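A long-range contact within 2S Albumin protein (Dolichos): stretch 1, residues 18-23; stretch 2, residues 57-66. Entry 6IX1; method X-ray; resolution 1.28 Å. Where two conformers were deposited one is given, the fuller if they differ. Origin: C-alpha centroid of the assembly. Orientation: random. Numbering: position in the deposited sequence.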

# COMPACT_ATOMS: atom_id res chain seq x y z
N PHE A 18 3.30 4.16 -6.79
CA PHE A 18 1.88 3.92 -7.04
C PHE A 18 1.73 2.95 -8.19
O PHE A 18 2.30 3.20 -9.25
N PHE A 19 0.94 1.90 -7.95
CA PHE A 19 0.64 0.89 -8.99
C PHE A 19 -0.79 1.04 -9.49
O PHE A 19 -1.73 1.23 -8.69
N GLU A 20 -0.94 1.01 -10.81
CA GLU A 20 -2.21 1.20 -11.53
C GLU A 20 -2.21 0.13 -12.62
O GLU A 20 -1.50 0.25 -13.62
N CYS A 21 -2.98 -0.92 -12.37
CA CYS A 21 -3.04 -2.07 -13.27
C CYS A 21 -1.61 -2.61 -13.38
O CYS A 21 -0.97 -2.91 -12.39
N ASN A 22 -1.18 -2.78 -14.61
CA ASN A 22 0.17 -3.31 -14.94
C ASN A 22 1.25 -2.25 -15.02
O ASN A 22 2.38 -2.61 -15.46
N LYS A 23 0.98 -1.06 -14.53
CA LYS A 23 1.93 0.05 -14.66
C LYS A 23 2.15 0.73 -13.34
O LYS A 23 1.49 0.42 -12.32
N PHE A 57 2.75 -10.30 -10.86
CA PHE A 57 3.01 -8.93 -10.37
C PHE A 57 3.21 -7.95 -11.52
O PHE A 57 2.93 -6.75 -11.35
N ALA A 58 3.69 -8.44 -12.66
CA ALA A 58 3.82 -7.60 -13.85
C ALA A 58 2.49 -7.58 -14.62
O ALA A 58 2.03 -6.53 -15.10
N GLU A 59 1.88 -8.76 -14.80
CA GLU A 59 0.64 -8.90 -15.58
C GLU A 59 -0.23 -9.90 -14.83
O GLU A 59 0.15 -11.06 -14.81
N PRO A 60 -1.34 -9.50 -14.22
CA PRO A 60 -2.01 -8.23 -14.47
C PRO A 60 -1.57 -7.03 -13.63
O PRO A 60 -1.90 -5.90 -13.92
N GLY A 61 -0.69 -7.28 -12.66
CA GLY A 61 -0.03 -6.20 -11.93
C GLY A 61 -0.17 -6.40 -10.42
O GLY A 61 -0.70 -7.39 -9.98
N ILE A 62 0.28 -5.43 -9.68
CA ILE A 62 0.36 -5.44 -8.21
C ILE A 62 -0.92 -4.80 -7.65
O ILE A 62 -1.24 -3.67 -7.98
N ASP A 63 -1.63 -5.61 -6.83
CA ASP A 63 -2.93 -5.18 -6.27
C ASP A 63 -2.87 -4.91 -4.78
O ASP A 63 -3.89 -4.52 -4.18
N CYS A 64 -1.70 -5.02 -4.18
CA CYS A 64 -1.43 -4.65 -2.78
C CYS A 64 0.07 -4.67 -2.57
O CYS A 64 0.77 -5.40 -3.27
N SER A 65 0.53 -3.82 -1.68
CA SER A 65 1.97 -3.76 -1.38
C SER A 65 2.19 -3.11 -0.05
O SER A 65 1.34 -2.34 0.34
N PHE A 66 3.35 -3.38 0.56
CA PHE A 66 3.81 -2.60 1.70
C PHE A 66 5.32 -2.67 1.81
O PHE A 66 5.90 -3.71 1.64

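The strongest polar link between the stretches is a forked one. The amide of Asn22 donates from ND2 to both carboxylate oxygens of Glu59, with ND2 to OE1 at 3.1 Å and ND2 to OE2 at 3.2 Å; the second bond is the straighter, at 159° against 141°. Asn22 points toward the other stretch with chi1 in p, whereas the CA-to-CB bond of Glu59 points sideways, and its m, m rotamer brings the carboxylate back to the amide. The other end of the Asn22 amide is also used: Lys23 NZ donates to Asn22 OD1 at 2.8 Å, so a lysine whose CA-to-CB bond points away still braces the residue that makes the link.

Asn22 sits in a type II' turn from Glu20 to Lys23, closed by Lys23 N to Glu20 O and Glu20 N to Lys23 O, both 2.9 Å. No direct backbone hydrogen bond joins the two stretches; Asn22 N lies 3.3 Å from Pro60 O, but at a poor angle. One water does bridge the two backbones. Water 1 donates to Cys21 O at 2.8 Å and to Ile62 O at 2.6 Å, tying the turn to the loop through two carbonyls. A second water lies 2.9 Å from both Asn22 O and Ala58 O, within donating range of each, but with atoms elsewhere counted it has more acceptors in reach than protons, so it need not serve both at once.

The CA atoms come nearest at Gly61, whose CA sits 4.2 Å from Asn22 CA. Gly61 CA also points a hydrogen at Cys21 O, 3.5 Å away with an angle of 165° at the hydrogen. A CB here would point toward the turn and lie 2.0 Å from Cys21 O, a clash, and the backbone angles of Gly61 call for glycine in their own right. The cis peptide before Pro60 immediately precedes this tight approach. Cys21 directs its m side chain away, leaving its backbone to make the contact.

Further along, the interface becomes apolar. Phe19 and Ile62 both point toward the opposing stretch, Phe19 with chi1 m and Ile62 in m, t. Ile62 CD1 lies over one face of the Phe19 ring, 4.0 Å from its centroid and 25° off the normal, with Phe19 CE1 to Ile62 CD1 at 3.7 Å. Ser65, chi1 p, also points in; its OG comes within 4.3 Å of Phe19 CD2 and is hydrogen-bonded elsewhere in the structure. Along the strand, Phe18 and Glu20 point away, leaving Phe19 between them to face the loop.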

# COMPACT_ATOMS: atom_id res chain seq x y z
CB PHE A 18 1.10 5.18 -7.40
CG PHE A 18 0.98 6.24 -6.34
CD1 PHE A 18 0.55 5.93 -5.11
CD2 PHE A 18 1.24 7.56 -6.60
CE1 PHE A 18 0.38 6.90 -4.14
CE2 PHE A 18 1.01 8.54 -5.67
CZ PHE A 18 0.59 8.20 -4.41
CB PHE A 19 0.86 -0.53 -8.42
CG PHE A 19 2.30 -0.69 -8.01
CD1 PHE A 19 3.26 -1.05 -8.91
CD2 PHE A 19 2.67 -0.38 -6.74
CE1 PHE A 19 4.60 -1.09 -8.54
CE2 PHE A 19 4.01 -0.43 -6.37
CZ PHE A 19 4.95 -0.78 -7.28
CB GLU A 20 -2.31 2.61 -12.06
CG GLU A 20 -1.95 3.63 -11.02
CD GLU A 20 -0.99 4.72 -11.52
OE1 GLU A 20 -1.53 5.58 -11.58
OE2 GLU A 20 0.25 4.55 -11.89
CB CYS A 21 -3.73 -1.77 -14.59
SG CYS A 21 -5.39 -1.18 -14.26
CB ASN A 22 0.14 -4.13 -16.24
CG ASN A 22 -0.27 -3.29 -17.44
OD1 ASN A 22 -0.83 -2.21 -17.29
ND2 ASN A 22 -0.10 -3.82 -18.64
CB LYS A 23 1.40 1.06 -15.67
CG LYS A 23 1.27 0.47 -17.07
CD LYS A 23 0.69 1.36 -18.13
CE LYS A 23 0.30 0.60 -19.40
NZ LYS A 23 -0.95 -0.17 -19.18
CB PHE A 57 4.17 -8.91 -9.38
CG PHE A 57 4.01 -10.00 -8.37
CD1 PHE A 57 3.09 -9.87 -7.36
CD2 PHE A 57 4.77 -11.15 -8.46
CE1 PHE A 57 2.89 -10.90 -6.48
CE2 PHE A 57 4.51 -12.19 -7.61
CZ PHE A 57 3.58 -12.08 -6.59
CB ALA A 58 4.92 -8.12 -14.75
CB GLU A 59 0.89 -9.33 -17.04
CG GLU A 59 1.72 -8.36 -17.86
CD GLU A 59 1.18 -7.06 -18.49
OE1 GLU A 59 -0.06 -6.91 -18.88
OE2 GLU A 59 2.02 -6.20 -18.81
CB PRO A 60 -3.45 -8.56 -14.08
CG PRO A 60 -3.31 -9.58 -12.95
CD PRO A 60 -2.20 -10.46 -13.47
CB ILE A 62 1.63 -4.72 -7.76
CG1 ILE A 62 2.87 -5.47 -8.19
CG2 ILE A 62 1.61 -4.45 -6.27
CD1 ILE A 62 4.17 -4.73 -8.01
CB ASP A 63 -4.09 -6.11 -6.61
CG ASP A 63 -3.94 -7.52 -6.08
OD1 ASP A 63 -3.13 -7.67 -5.13
OD2 ASP A 63 -4.77 -8.35 -6.47
CB CYS A 64 -2.17 -5.61 -1.82
SG CYS A 64 -2.05 -5.14 -0.07
CB SER A 65 2.73 -3.00 -2.43
OG SER A 65 2.19 -1.70 -2.69
CB PHE A 66 3.13 -3.00 3.01
CG PHE A 66 3.20 -4.44 3.40
CD1 PHE A 66 4.30 -4.88 4.16
CD2 PHE A 66 2.24 -5.36 3.04
CE1 PHE A 66 4.38 -6.19 4.59
CE2 PHE A 66 2.36 -6.70 3.45
CZ PHE A 66 3.37 -7.09 4.27
O HOH W 1 -2.61 -3.03 -10.15
O HOH W 2 3.99 -4.86 -16.33